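Local coordinates for protein putative alpha-galactosidase (Bacteroides fragilis, PDB 4NZJ) that probably hydrolyses terminal, non-reducing alpha-D-galactose residues from alpha-galactosides, as a glycoside hydrolase family 27 enzyme built around a TIM-barrel domain, at residues T204-F209 / R243-S248; R165-V170 / F179-Y184; D186-T191 / M232-K237. One frame throughout, in Å; residues are numbered along the deposited sequence. Where two conformers were deposited one is given.

Contact 1 of 3, residues T204-F209 / R243-S248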
ATOM      1  N   THR A 204      18.306  18.012   9.847  1.00 20.88           N
ATOM      2  CA  THR A 204      17.745  18.091  11.197  1.00 20.35           C
ATOM      3  C   THR A 204      16.428  17.328  11.301  1.00 19.58           C
ATOM      4  O   THR A 204      16.218  16.536  12.225  1.00 19.52           O
ATOM      5  CB  THR A 204      17.504  19.558  11.616  1.00 22.22           C
ATOM      6  OG1 THR A 204      18.756  20.249  11.660  1.00 23.37           O
ATOM      7  CG2 THR A 204      16.845  19.646  12.989  1.00 23.25           C
ATOM      8  N   ASP A 205      15.535  17.570  10.355  1.00 18.54           N
ATOM      9  CA  ASP A 205      14.208  16.978  10.428  1.00 18.21           C
ATOM     10  C   ASP A 205      14.263  15.456  10.287  1.00 18.25           C
ATOM     11  O   ASP A 205      13.619  14.737  11.052  1.00 18.07           O
ATOM     12  CB  ASP A 205      13.271  17.628   9.415  1.00 18.81           C
ATOM     13  CG  ASP A 205      12.976  19.085   9.747  1.00 19.26           C
ATOM     14  OD1 ASP A 205      13.475  19.590  10.776  1.00 19.61           O
ATOM     15  OD2 ASP A 205      12.247  19.732   8.971  1.00 19.49           O
ATOM     16  N   ALA A 206      15.062  14.970   9.342  1.00 18.58           N
ATOM     17  CA  ALA A 206      15.228  13.530   9.155  1.00 18.41           C
ATOM     18  C   ALA A 206      15.784  12.863  10.416  1.00 18.94           C
ATOM     19  O   ALA A 206      15.313  11.789  10.812  1.00 18.85           O
ATOM     20  CB  ALA A 206      16.131  13.252   7.963  1.00 18.71           C
ATOM     21  N   LYS A 207      16.770  13.495  11.047  1.00 19.15           N
ATOM     22  CA  LYS A 207      17.360  12.951  12.271  0.50 20.82           C
ATOM     23  C   LYS A 207      16.331  12.914  13.395  1.00 19.96           C
ATOM     24  O   LYS A 207      16.293  11.964  14.180  1.00 19.79           O
ATOM     25  CB  LYS A 207      18.596  13.747  12.696  0.50 23.36           C
ATOM     26  CG  LYS A 207      19.807  13.501  11.811  0.50 26.73           C
ATOM     27  CD  LYS A 207      20.262  12.052  11.891  0.50 29.99           C
ATOM     28  CE  LYS A 207      21.384  11.755  10.911  0.50 31.70           C
ATOM     29  NZ  LYS A 207      22.391  12.851  10.870  0.50 34.93           N
ATOM     30  N   ASP A 208      15.482  13.940  13.468  1.00 19.24           N
ATOM     31  CA  ASP A 208      14.413  13.944  14.466  1.00 19.67           C
ATOM     32  C   ASP A 208      13.422  12.816  14.182  1.00 18.73           C
ATOM     33  O   ASP A 208      13.060  12.055  15.092  1.00 19.09           O
ATOM     34  CB  ASP A 208      13.682  15.292  14.506  1.00 20.89           C
ATOM     35  CG  ASP A 208      14.440  16.359  15.284  1.00 24.64           C
ATOM     36  OD1 ASP A 208      15.413  16.046  16.009  1.00 24.55           O
ATOM     37  OD2 ASP A 208      14.040  17.539  15.191  1.00 25.39           O
ATOM     38  N   PHE A 209      12.991  12.695  12.925  1.00 17.77           N
ATOM     39  CA  PHE A 209      12.070  11.620  12.554  1.00 18.01           C
ATOM     40  C   PHE A 209      12.632  10.261  12.960  1.00 18.08           C
ATOM     41  O   PHE A 209      11.924   9.437  13.551  1.00 17.77           O
ATOM     42  CB  PHE A 209      11.754  11.625  11.048  1.00 18.41           C
ATOM     43  CG  PHE A 209      11.109  12.891  10.548  1.00 18.30           C
ATOM     44  CD1 PHE A 209      10.317  13.679  11.377  1.00 19.30           C
ATOM     45  CD2 PHE A 209      11.289  13.290   9.230  1.00 18.56           C
ATOM     46  CE1 PHE A 209       9.729  14.839  10.899  1.00 20.01           C
ATOM     47  CE2 PHE A 209      10.699  14.444   8.750  1.00 19.38           C
ATOM     48  CZ  PHE A 209       9.923  15.222   9.587  1.00 19.27           C
ATOM     49  N   ARG A 243      18.568   8.817   4.238  1.00 21.42           N
ATOM     50  CA  ARG A 243      19.542   7.724   4.146  0.50 22.86           C
ATOM     51  C   ARG A 243      20.705   7.926   5.108  1.00 23.14           C
ATOM     52  O   ARG A 243      21.425   6.984   5.426  1.00 25.72           O
ATOM     53  CB  ARG A 243      20.089   7.593   2.721  0.50 24.51           C
ATOM     54  CG  ARG A 243      19.074   7.138   1.689  0.50 24.62           C
ATOM     55  CD  ARG A 243      18.580   5.721   1.940  0.50 25.08           C
ATOM     56  NE  ARG A 243      19.654   4.731   2.002  0.50 26.50           N
ATOM     57  CZ  ARG A 243      20.255   4.200   0.940  0.50 28.17           C
ATOM     58  NH1 ARG A 243      19.907   4.567  -0.288  0.50 29.33           N
ATOM     59  NH2 ARG A 243      21.213   3.301   1.106  0.50 29.26           N
ATOM     60  N   ALA A 244      20.895   9.161   5.570  1.00 22.73           N
ATOM     61  CA  ALA A 244      21.958   9.462   6.523  1.00 23.82           C
ATOM     62  C   ALA A 244      21.568   9.091   7.961  1.00 22.82           C
ATOM     63  O   ALA A 244      22.423   9.084   8.844  1.00 25.73           O
ATOM     64  CB  ALA A 244      22.349  10.934   6.445  1.00 24.51           C
ATOM     65  N   THR A 245      20.290   8.786   8.193  1.00 22.61           N
ATOM     66  CA  THR A 245      19.823   8.375   9.521  1.00 21.88           C
ATOM     67  C   THR A 245      20.092   6.898   9.752  1.00 22.47           C
ATOM     68  O   THR A 245      20.547   6.192   8.851  1.00 23.11           O
ATOM     69  CB  THR A 245      18.307   8.600   9.712  1.00 20.85           C
ATOM     70  OG1 THR A 245      17.562   7.612   8.984  1.00 21.70           O
ATOM     71  CG2 THR A 245      17.891  10.001   9.263  1.00 21.65           C
ATOM     72  N   ASN A 246      19.775   6.430  10.958  1.00 22.55           N
ATOM     73  CA  ASN A 246      19.957   5.018  11.313  1.00 23.44           C
ATOM     74  C   ASN A 246      18.679   4.174  11.212  1.00 22.93           C
ATOM     75  O   ASN A 246      18.558   3.141  11.869  1.00 22.32           O
ATOM     76  CB  ASN A 246      20.582   4.901  12.712  1.00 26.63           C
ATOM     77  CG  ASN A 246      19.700   5.473  13.816  1.00 28.81           C
ATOM     78  OD1 ASN A 246      18.602   5.975  13.573  1.00 27.28           O
ATOM     79  ND2 ASN A 246      20.189   5.394  15.050  1.00 33.69           N
ATOM     80  N   ARG A 247      17.728   4.609  10.388  1.00 20.86           N
ATOM     81  CA  ARG A 247      16.497   3.847  10.159  1.00 20.81           C
ATOM     82  C   ARG A 247      16.266   3.593   8.677  1.00 20.62           C
ATOM     83  O   ARG A 247      16.771   4.324   7.823  1.00 21.87           O
ATOM     84  CB  ARG A 247      15.273   4.577  10.720  1.00 21.50           C
ATOM     85  CG  ARG A 247      15.221   4.689  12.227  1.00 22.14           C
ATOM     86  CD  ARG A 247      13.850   5.148  12.690  1.00 21.43           C
ATOM     87  NE  ARG A 247      12.838   4.095  12.644  1.00 20.85           N
ATOM     88  CZ  ARG A 247      12.731   3.097  13.524  1.00 22.44           C
ATOM     89  NH1 ARG A 247      13.594   2.980  14.531  1.00 23.08           N
ATOM     90  NH2 ARG A 247      11.764   2.200  13.394  1.00 21.49           N
ATOM     91  N   SER A 248      15.478   2.565   8.389  1.00 19.88           N
ATOM     92  CA  SER A 248      14.960   2.340   7.044  1.00 20.16           C
ATOM     93  C   SER A 248      13.671   3.134   6.896  1.00 19.21           C
ATOM     94  O   SER A 248      12.598   2.663   7.282  1.00 20.28           O
ATOM     95  CB  SER A 248      14.677   0.857   6.802  1.00 21.05           C
ATOM     96  OG  SER A 248      15.869   0.108   6.776  1.00 21.82           O
TER
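The chi1 of T245, 74°, sets its OG1 between the backbone N and the carbonyl carbon and turns its methyl CG2 to the helix bearing A206 and K207. The hydroxyl turns back to the end of its own helix, where it bonds to L242 O, and R247 N donates a weak bond of 3.3 Å to T245 OG1. Threonine suits this place because one branch serves polar partners while the other packs. That methyl lies 3.5 Å from A206 O on the helix backbone and 3.9 Å from A206 CB, and the small alanine lets the loop come this close. Across the pair K207–T245 the CA atoms are 5.9 Å apart.

K207 reaches along the loop instead of straight at it. Its chain bends at chi2 (-63°) and again at chi4, sliding past T245 in the opposite direction; CD comes to 4.1 Å from T245 CG2, and CE to 3.5 Å from A244 O. The lysine was modelled in two conformers, and its share of the contact is correspondingly less certain. A210, one turn beyond A206, continues the surface of small side chains that meets T245 and R247.

Methyl and methylene groups meet each other and two backbone carbonyl oxygens, in van der Waals contact without hydrogen bonds between the segments; the polar bonds of T245, one of them weak, stay on its own side, and in the conformer described the aliphatic part of K207 lies over the exposed margin.

Contact 2 of 3, residues R165-V170 / F179-Y184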
ATOM      1  N   ARG A 165       2.631  13.065  24.745  1.00 23.12           N
ATOM      2  CA  ARG A 165       3.818  12.279  25.067  1.00 24.29           C
ATOM      3  C   ARG A 165       4.764  12.192  23.881  1.00 24.89           C
ATOM      4  O   ARG A 165       5.662  11.355  23.859  1.00 26.51           O
ATOM      5  CB  ARG A 165       3.412  10.895  25.570  1.00 23.80           C
ATOM      6  CG  ARG A 165       2.652  10.980  26.883  1.00 25.77           C
ATOM      7  CD  ARG A 165       2.247   9.622  27.425  1.00 26.42           C
ATOM      8  NE  ARG A 165       1.103   9.056  26.718  1.00 26.62           N
ATOM      9  CZ  ARG A 165       0.416   7.997  27.146  1.00 27.97           C
ATOM     10  NH1 ARG A 165       0.770   7.379  28.270  1.00 30.06           N
ATOM     11  NH2 ARG A 165      -0.618   7.544  26.450  1.00 27.62           N
ATOM     12  N   GLY A 166       4.575  13.079  22.906  1.00 21.44           N
ATOM     13  CA  GLY A 166       5.413  13.115  21.718  1.00 21.94           C
ATOM     14  C   GLY A 166       5.044  12.075  20.681  1.00 21.32           C
ATOM     15  O   GLY A 166       4.130  11.268  20.875  1.00 21.31           O
ATOM     16  N   ILE A 167       5.771  12.113  19.571  1.00 20.08           N
ATOM     17  CA  ILE A 167       5.607  11.166  18.481  1.00 19.78           C
ATOM     18  C   ILE A 167       6.236   9.816  18.833  1.00 19.76           C
ATOM     19  O   ILE A 167       5.708   8.770  18.455  1.00 18.96           O
ATOM     20  CB  ILE A 167       6.228  11.702  17.172  1.00 20.65           C
ATOM     21  CG1 ILE A 167       5.562  13.022  16.752  1.00 22.72           C
ATOM     22  CG2 ILE A 167       6.124  10.674  16.052  1.00 20.63           C
ATOM     23  CD1 ILE A 167       4.089  12.917  16.441  1.00 23.51           C
ATOM     24  N   LYS A 168       7.353   9.821  19.554  1.00 19.79           N
ATOM     25  CA  LYS A 168       8.015   8.561  19.892  1.00 20.81           C
ATOM     26  C   LYS A 168       7.110   7.600  20.658  1.00 20.21           C
ATOM     27  O   LYS A 168       7.168   6.390  20.432  1.00 19.81           O
ATOM     28  CB  LYS A 168       9.316   8.782  20.667  1.00 23.93           C
ATOM     29  CG  LYS A 168      10.163   7.514  20.750  1.00 27.59           C
ATOM     30  CD  LYS A 168      11.542   7.768  21.331  1.00 33.53           C
ATOM     31  CE  LYS A 168      12.415   6.525  21.242  1.00 36.31           C
ATOM     32  NZ  LYS A 168      11.779   5.328  21.868  1.00 37.49           N
ATOM     33  N   TYR A 169       6.263   8.125  21.542  1.00 19.51           N
ATOM     34  CA  TYR A 169       5.323   7.274  22.278  1.00 20.07           C
ATOM     35  C   TYR A 169       4.427   6.503  21.303  1.00 19.31           C
ATOM     36  O   TYR A 169       4.195   5.302  21.456  1.00 20.45           O
ATOM     37  CB  TYR A 169       4.467   8.092  23.252  1.00 21.34           C
ATOM     38  CG  TYR A 169       3.587   7.213  24.113  1.00 22.27           C
ATOM     39  CD1 TYR A 169       2.331   6.806  23.672  1.00 23.20           C
ATOM     40  CD2 TYR A 169       4.023   6.761  25.355  1.00 25.43           C
ATOM     41  CE1 TYR A 169       1.533   5.980  24.444  1.00 25.35           C
ATOM     42  CE2 TYR A 169       3.233   5.937  26.132  1.00 26.76           C
ATOM     43  CZ  TYR A 169       1.992   5.550  25.676  1.00 27.05           C
ATOM     44  OH  TYR A 169       1.205   4.732  26.460  1.00 30.68           O
ATOM     45  N   VAL A 170       3.920   7.209  20.303  1.00 19.04           N
ATOM     46  CA  VAL A 170       3.067   6.614  19.282  1.00 18.69           C
ATOM     47  C   VAL A 170       3.846   5.555  18.494  1.00 17.84           C
ATOM     48  O   VAL A 170       3.368   4.436  18.306  1.00 18.96           O
ATOM     49  CB  VAL A 170       2.509   7.696  18.328  1.00 19.18           C
ATOM     50  CG1 VAL A 170       1.706   7.071  17.199  1.00 20.75           C
ATOM     51  CG2 VAL A 170       1.662   8.699  19.108  1.00 21.15           C
ATOM     52  N   PHE A 179       3.289  -2.509  13.675  1.00 17.75           N
ATOM     53  CA  PHE A 179       2.966  -1.439  12.744  1.00 17.84           C
ATOM     54  C   PHE A 179       4.161  -0.527  12.531  1.00 18.75           C
ATOM     55  O   PHE A 179       5.051  -0.432  13.377  1.00 18.79           O
ATOM     56  CB  PHE A 179       1.796  -0.594  13.257  1.00 17.24           C
ATOM     57  CG  PHE A 179       0.478  -1.324  13.303  1.00 18.33           C
ATOM     58  CD1 PHE A 179      -0.168  -1.699  12.139  1.00 17.98           C
ATOM     59  CD2 PHE A 179      -0.126  -1.612  14.519  1.00 18.16           C
ATOM     60  CE1 PHE A 179      -1.383  -2.364  12.182  1.00 19.45           C
ATOM     61  CE2 PHE A 179      -1.341  -2.270  14.567  1.00 18.97           C
ATOM     62  CZ  PHE A 179      -1.972  -2.643  13.395  1.00 18.78           C
ATOM     63  N   LYS A 180       4.133   0.148  11.388  1.00 18.56           N
ATOM     64  CA  LYS A 180       5.118   1.151  11.016  0.50 18.66           C
ATOM     65  C   LYS A 180       4.465   2.528  11.054  1.00 18.52           C
ATOM     66  O   LYS A 180       3.289   2.668  10.703  1.00 19.04           O
ATOM     67  CB  LYS A 180       5.641   0.868   9.613  0.50 20.46           C
ATOM     68  CG  LYS A 180       6.320  -0.483   9.480  0.50 23.37           C
ATOM     69  CD  LYS A 180       7.674  -0.341   8.813  0.50 26.17           C
ATOM     70  CE  LYS A 180       8.373  -1.681   8.707  0.50 29.44           C
ATOM     71  NZ  LYS A 180       8.088  -2.524   9.897  0.50 30.42           N
ATOM     72  N   LEU A 181       5.225   3.537  11.475  1.00 17.88           N
ATOM     73  CA  LEU A 181       4.714   4.897  11.619  1.00 16.97           C
ATOM     74  C   LEU A 181       5.149   5.793  10.467  1.00 16.08           C
ATOM     75  O   LEU A 181       6.340   5.930  10.193  1.00 17.13           O
ATOM     76  CB  LEU A 181       5.200   5.518  12.928  1.00 18.04           C
ATOM     77  CG  LEU A 181       4.783   6.977  13.130  1.00 19.44           C
ATOM     78  CD1 LEU A 181       3.276   7.092  13.226  1.00 20.38           C
ATOM     79  CD2 LEU A 181       5.436   7.564  14.364  1.00 21.15           C
ATOM     80  N   GLY A 182       4.177   6.429   9.822  1.00 15.40           N
ATOM     81  CA  GLY A 182       4.456   7.448   8.825  1.00 15.31           C
ATOM     82  C   GLY A 182       4.242   8.850   9.365  1.00 15.80           C
ATOM     83  O   GLY A 182       3.426   9.068  10.269  1.00 16.83           O
ATOM     84  N   ILE A 183       4.993   9.800   8.811  1.00 15.99           N
ATOM     85  CA  ILE A 183       4.872  11.194   9.188  1.00 16.05           C
ATOM     86  C   ILE A 183       4.896  12.018   7.909  1.00 17.12           C
ATOM     87  O   ILE A 183       5.124  11.483   6.825  1.00 16.63           O
ATOM     88  CB  ILE A 183       5.977  11.611  10.192  1.00 17.83           C
ATOM     89  CG1 ILE A 183       5.523  12.797  11.057  1.00 20.83           C
ATOM     90  CG2 ILE A 183       7.298  11.901   9.489  1.00 18.60           C
ATOM     91  CD1 ILE A 183       6.222  12.852  12.393  1.00 21.74           C
ATOM     92  N   TYR A 184       4.629  13.307   8.049  1.00 17.83           N
ATOM     93  CA  TYR A 184       4.400  14.179   6.917  1.00 17.71           C
ATOM     94  C   TYR A 184       5.231  15.444   7.039  1.00 16.78           C
ATOM     95  O   TYR A 184       5.304  16.053   8.107  1.00 16.71           O
ATOM     96  CB  TYR A 184       2.912  14.543   6.869  1.00 17.58           C
ATOM     97  CG  TYR A 184       2.551  15.634   5.889  1.00 18.06           C
ATOM     98  CD1 TYR A 184       2.684  16.968   6.231  1.00 17.97           C
ATOM     99  CD2 TYR A 184       2.079  15.330   4.613  1.00 19.82           C
ATOM    100  CE1 TYR A 184       2.362  17.973   5.338  1.00 19.45           C
ATOM    101  CE2 TYR A 184       1.755  16.330   3.708  1.00 19.75           C
ATOM    102  CZ  TYR A 184       1.897  17.653   4.079  1.00 19.63           C
ATOM    103  OH  TYR A 184       1.581  18.669   3.201  1.00 21.69           O
TER
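I167 and L181 meet through single methyl branches: I167 CG2 lies 3.6 Å from L181 CD2, and the two side chains cross at about a right angle. The branching of isoleucine is what makes this possible. With chi1 at -60°, CG2 stands anti to the backbone N and points at the strand, while CG1 sits beside the N and carries CD1 elsewhere. L181 holds CG anti to its own N (chi1 177°), which carries both methyls away from the strand backbone toward the helix, where they meet different residues. CD2 takes I167; CD1 takes V170 CG1, at 4.3 Å, one turn further along the helix. I183, two residues on and hence on the same face of the strand, adds its CD1 at 4.3 Å from I167 CG2. Beta-branched and leucine side chains suit a buried seam of this sort, filling it with methyl groups that need no polar partner.

Helix 166-176 and strand 180-186 run roughly antiparallel, their local axes at 147° and 10.1 Å apart, as expected of the return half of a beta-alpha-beta crossover from strand 138-140. On the flanks, V170 also meets V119 of helix 116-128, and W212 of helix 202-212 covers I167 and I183; the strand itself lies between 138-140 and 216-220 in the parallel barrel.

Contact 3 of 3, residues D186-T191 / M232-K237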
ATOM      1  N   ASP A 186       6.932  18.801   4.104  1.00 17.33           N
ATOM      2  CA  ASP A 186       6.774  19.474   2.822  1.00 17.71           C
ATOM      3  C   ASP A 186       8.109  20.106   2.451  1.00 17.41           C
ATOM      4  O   ASP A 186       8.828  20.610   3.331  1.00 18.36           O
ATOM      5  CB  ASP A 186       5.687  20.542   2.971  1.00 19.12           C
ATOM      6  CG  ASP A 186       5.254  21.150   1.660  1.00 20.85           C
ATOM      7  OD1 ASP A 186       6.029  21.942   1.086  1.00 21.69           O
ATOM      8  OD2 ASP A 186       4.113  20.863   1.227  1.00 21.46           O
ATOM      9  N   ALA A 187       8.416  20.104   1.155  1.00 18.25           N
ATOM     10  CA  ALA A 187       9.671  20.652   0.626  1.00 18.75           C
ATOM     11  C   ALA A 187       9.618  22.169   0.453  1.00 20.88           C
ATOM     12  O   ALA A 187       9.966  22.709  -0.606  1.00 21.69           O
ATOM     13  CB  ALA A 187      10.015  19.981  -0.692  1.00 19.78           C
ATOM     14  N   ALA A 188       9.193  22.847   1.511  1.00 20.79           N
ATOM     15  CA  ALA A 188       9.082  24.295   1.527  1.00 21.27           C
ATOM     16  C   ALA A 188       9.116  24.748   2.982  1.00 21.89           C
ATOM     17  O   ALA A 188       9.213  23.926   3.900  1.00 20.73           O
ATOM     18  CB  ALA A 188       7.784  24.731   0.858  1.00 21.63           C
ATOM     19  N   GLU A 189       9.024  26.051   3.188  1.00 23.72           N
ATOM     20  CA  GLU A 189       9.009  26.627   4.524  0.55 25.21           C
ATOM     21  C   GLU A 189       7.693  26.287   5.246  1.00 24.51           C
ATOM     22  O   GLU A 189       7.654  26.173   6.471  1.00 23.97           O
ATOM     23  CB  GLU A 189       9.215  28.147   4.433  0.55 27.48           C
ATOM     24  CG  GLU A 189      10.540  28.574   3.791  0.55 28.86           C
ATOM     25  CD  GLU A 189      10.531  28.607   2.260  0.55 29.25           C
ATOM     26  OE1 GLU A 189       9.551  28.152   1.627  0.55 27.44           O
ATOM     27  OE2 GLU A 189      11.525  29.096   1.678  0.55 32.31           O
ATOM     28  N   LYS A 190       6.618  26.127   4.474  1.00 23.62           N
ATOM     29  CA  LYS A 190       5.296  25.822   5.026  1.00 24.03           C
ATOM     30  C   LYS A 190       4.636  24.665   4.284  1.00 23.97           C
ATOM     31  O   LYS A 190       4.808  24.516   3.071  1.00 23.10           O
ATOM     32  CB  LYS A 190       4.390  27.049   4.940  1.00 26.69           C
ATOM     33  CG  LYS A 190       4.868  28.250   5.739  1.00 30.25           C
ATOM     34  CD  LYS A 190       4.631  28.067   7.226  1.00 34.78           C
ATOM     35  CE  LYS A 190       4.992  29.332   7.990  1.00 40.56           C
ATOM     36  NZ  LYS A 190       4.433  29.329   9.369  1.00 45.69           N
ATOM     37  N   THR A 191       3.864  23.862   5.011  1.00 21.78           N
ATOM     38  CA  THR A 191       3.147  22.739   4.409  1.00 21.51           C
ATOM     39  C   THR A 191       1.905  23.234   3.673  1.00 23.17           C
ATOM     40  O   THR A 191       1.579  24.418   3.722  1.00 22.61           O
ATOM     41  CB  THR A 191       2.678  21.722   5.471  1.00 21.83           C
ATOM     42  OG1 THR A 191       1.679  22.327   6.307  1.00 21.34           O
ATOM     43  CG2 THR A 191       3.841  21.223   6.325  1.00 21.87           C
HETATM   44  N   MSE A 232      13.346  18.316  -8.239  1.00 21.75           N
HETATM   45  CA  MSE A 232      14.178  17.115  -8.202  0.50 22.45           C
HETATM   46  C   MSE A 232      15.259  17.264  -7.160  1.00 21.73           C
HETATM   47  O   MSE A 232      15.546  16.321  -6.421  1.00 22.29           O
HETATM   48  CB  MSE A 232      14.791  16.851  -9.579  0.50 24.48           C
HETATM   49  CG  MSE A 232      13.775  16.259 -10.546  0.50 25.48           C
HETATM   50 SE   MSE A 232      14.561  16.014 -12.336  0.38 28.41          SE
HETATM   51  CE  MSE A 232      16.180  15.061 -11.748  0.50 28.25           C
ATOM     52  N   GLU A 233      15.851  18.457  -7.086  1.00 22.13           N
ATOM     53  CA  GLU A 233      16.928  18.726  -6.122  0.60 23.08           C
ATOM     54  C   GLU A 233      16.424  18.713  -4.681  1.00 22.26           C
ATOM     55  O   GLU A 233      17.090  18.164  -3.795  1.00 21.18           O
ATOM     56  CB  GLU A 233      17.614  20.070  -6.405  0.60 25.22           C
ATOM     57  CG  GLU A 233      18.433  20.126  -7.687  0.60 28.20           C
ATOM     58  CD  GLU A 233      19.686  19.265  -7.666  0.60 30.88           C
ATOM     59  OE1 GLU A 233      20.033  18.705  -6.602  0.60 29.03           O
ATOM     60  OE2 GLU A 233      20.336  19.157  -8.730  0.60 32.78           O
ATOM     61  N   ARG A 234      15.255  19.306  -4.443  1.00 20.60           N
ATOM     62  CA  ARG A 234      14.670  19.327  -3.097  1.00 20.28           C
ATOM     63  C   ARG A 234      14.319  17.916  -2.624  1.00 18.93           C
ATOM     64  O   ARG A 234      14.540  17.563  -1.461  1.00 19.52           O
ATOM     65  CB  ARG A 234      13.441  20.238  -3.044  1.00 20.00           C
ATOM     66  CG  ARG A 234      13.775  21.706  -3.252  1.00 21.31           C
ATOM     67  CD  ARG A 234      12.621  22.617  -2.866  1.00 21.78           C
ATOM     68  NE  ARG A 234      12.960  24.010  -3.138  1.00 23.27           N
ATOM     69  CZ  ARG A 234      12.319  25.071  -2.651  1.00 24.32           C
ATOM     70  NH1 ARG A 234      11.278  24.941  -1.840  1.00 22.87           N
ATOM     71  NH2 ARG A 234      12.740  26.285  -2.976  1.00 25.97           N
ATOM     72  N   TYR A 235      13.795  17.099  -3.530  1.00 18.14           N
ATOM     73  CA  TYR A 235      13.507  15.706  -3.203  1.00 17.92           C
ATOM     74  C   TYR A 235      14.793  14.915  -3.002  1.00 19.21           C
ATOM     75  O   TYR A 235      14.882  14.108  -2.085  1.00 19.32           O
ATOM     76  CB  TYR A 235      12.589  15.062  -4.247  1.00 17.82           C
ATOM     77  CG  TYR A 235      11.146  15.420  -4.002  1.00 17.35           C
ATOM     78  CD1 TYR A 235      10.450  14.864  -2.934  1.00 16.93           C
ATOM     79  CD2 TYR A 235      10.489  16.352  -4.800  1.00 17.74           C
ATOM     80  CE1 TYR A 235       9.138  15.209  -2.678  1.00 17.17           C
ATOM     81  CE2 TYR A 235       9.172  16.700  -4.553  1.00 18.06           C
ATOM     82  CZ  TYR A 235       8.504  16.129  -3.489  1.00 17.57           C
ATOM     83  OH  TYR A 235       7.198  16.475  -3.237  1.00 18.69           O
ATOM     84  N   ALA A 236      15.802  15.168  -3.831  1.00 18.14           N
ATOM     85  CA  ALA A 236      17.091  14.488  -3.662  1.00 19.03           C
ATOM     86  C   ALA A 236      17.730  14.815  -2.310  1.00 19.65           C
ATOM     87  O   ALA A 236      18.284  13.936  -1.657  1.00 21.29           O
ATOM     88  CB  ALA A 236      18.036  14.837  -4.795  1.00 19.53           C
ATOM     89  N   LYS A 237      17.654  16.080  -1.907  1.00 20.17           N
ATOM     90  CA  LYS A 237      18.219  16.544  -0.637  1.00 21.55           C
ATOM     91  C   LYS A 237      17.601  15.811   0.554  1.00 20.28           C
ATOM     92  O   LYS A 237      18.319  15.325   1.433  1.00 20.96           O
ATOM     93  CB  LYS A 237      18.002  18.055  -0.490  1.00 24.46           C
ATOM     94  CG  LYS A 237      18.477  18.659   0.826  1.00 28.74           C
ATOM     95  CD  LYS A 237      19.984  18.789   0.889  1.00 33.37           C
ATOM     96  CE  LYS A 237      20.424  19.354   2.234  1.00 37.55           C
ATOM     97  NZ  LYS A 237      19.827  20.690   2.516  1.00 37.96           N
TER
HETATM   98  O   HOH W   1       9.616  27.214  -1.115  1.00 29.23           O
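A187 and R234 are joined first by a hydrogen bond. R234 NH1 donates to A187 O over 2.9 Å, with an angle of 158° at the hydrogen, and the oxygen lies at the edge of the guanidinium, only 3° out of its plane. Seen from the carbonyl, the donor is tilted 20° from the peptide plane. The arginine chain is extended from CG to NE, which is why it can span the distance from helix to loop; CD passes alongside the same oxygen at 3.5 Å.

A second, indirect link runs through water. It accepts from R234 NH1 and donates to E189 OE1, both at 2.9 Å, and it too lies at the guanidinium edge. NH1 therefore serves both the loop carbonyl and the water. E189, modelled in two conformers, reaches the arginine through that bridge in the one described, its OE1 and R234 NH1 being 5.0 Å apart, too far for direct contact. Elsewhere R234 pairs with E230, one turn back along its helix, through a salt bridge from NE, and Y199 makes a cation-pi contact with it, so its charge is probably well compensated.

Apolar contact completes the set. A187 CB touches R234 CB at 4.2 Å, a closeness that alanine allows.

The loop's shape goes with the way A187 O is presented to the arginine: A187 is the centre of an inverse gamma turn, closed by a weak bond from A188 N to D186 O. Such a turn directly after strand 180-186, at the C-terminal end of a barrel strand, belongs to the loop region that in TIM-barrel enzymes surrounds the active site.

How the contacts relate
Contacts 1 and 2 meet where helix 202-212 packs on strand 180-186: their centres are 14 Å apart, and F209 CD1 of the first packs at 4.0 Å against I183 CG2 of the second. Contact 3 uses the loop that follows contact 2's strand; Y184 CE1 of that strand lies 3.7 Å from T191 CG2 of the loop, although the two centres are 21 Å apart. Contacts 1 and 3 do not touch, their nearest atoms being about 7 Å apart, yet their segments alternate in sequence and both draw on helix 228-243 or the loop after it. Contact 3 lies toward the strand ends where family 27 enzymes place their active site, and its loop segment ends just before C192 of the C192–C222 disulfide.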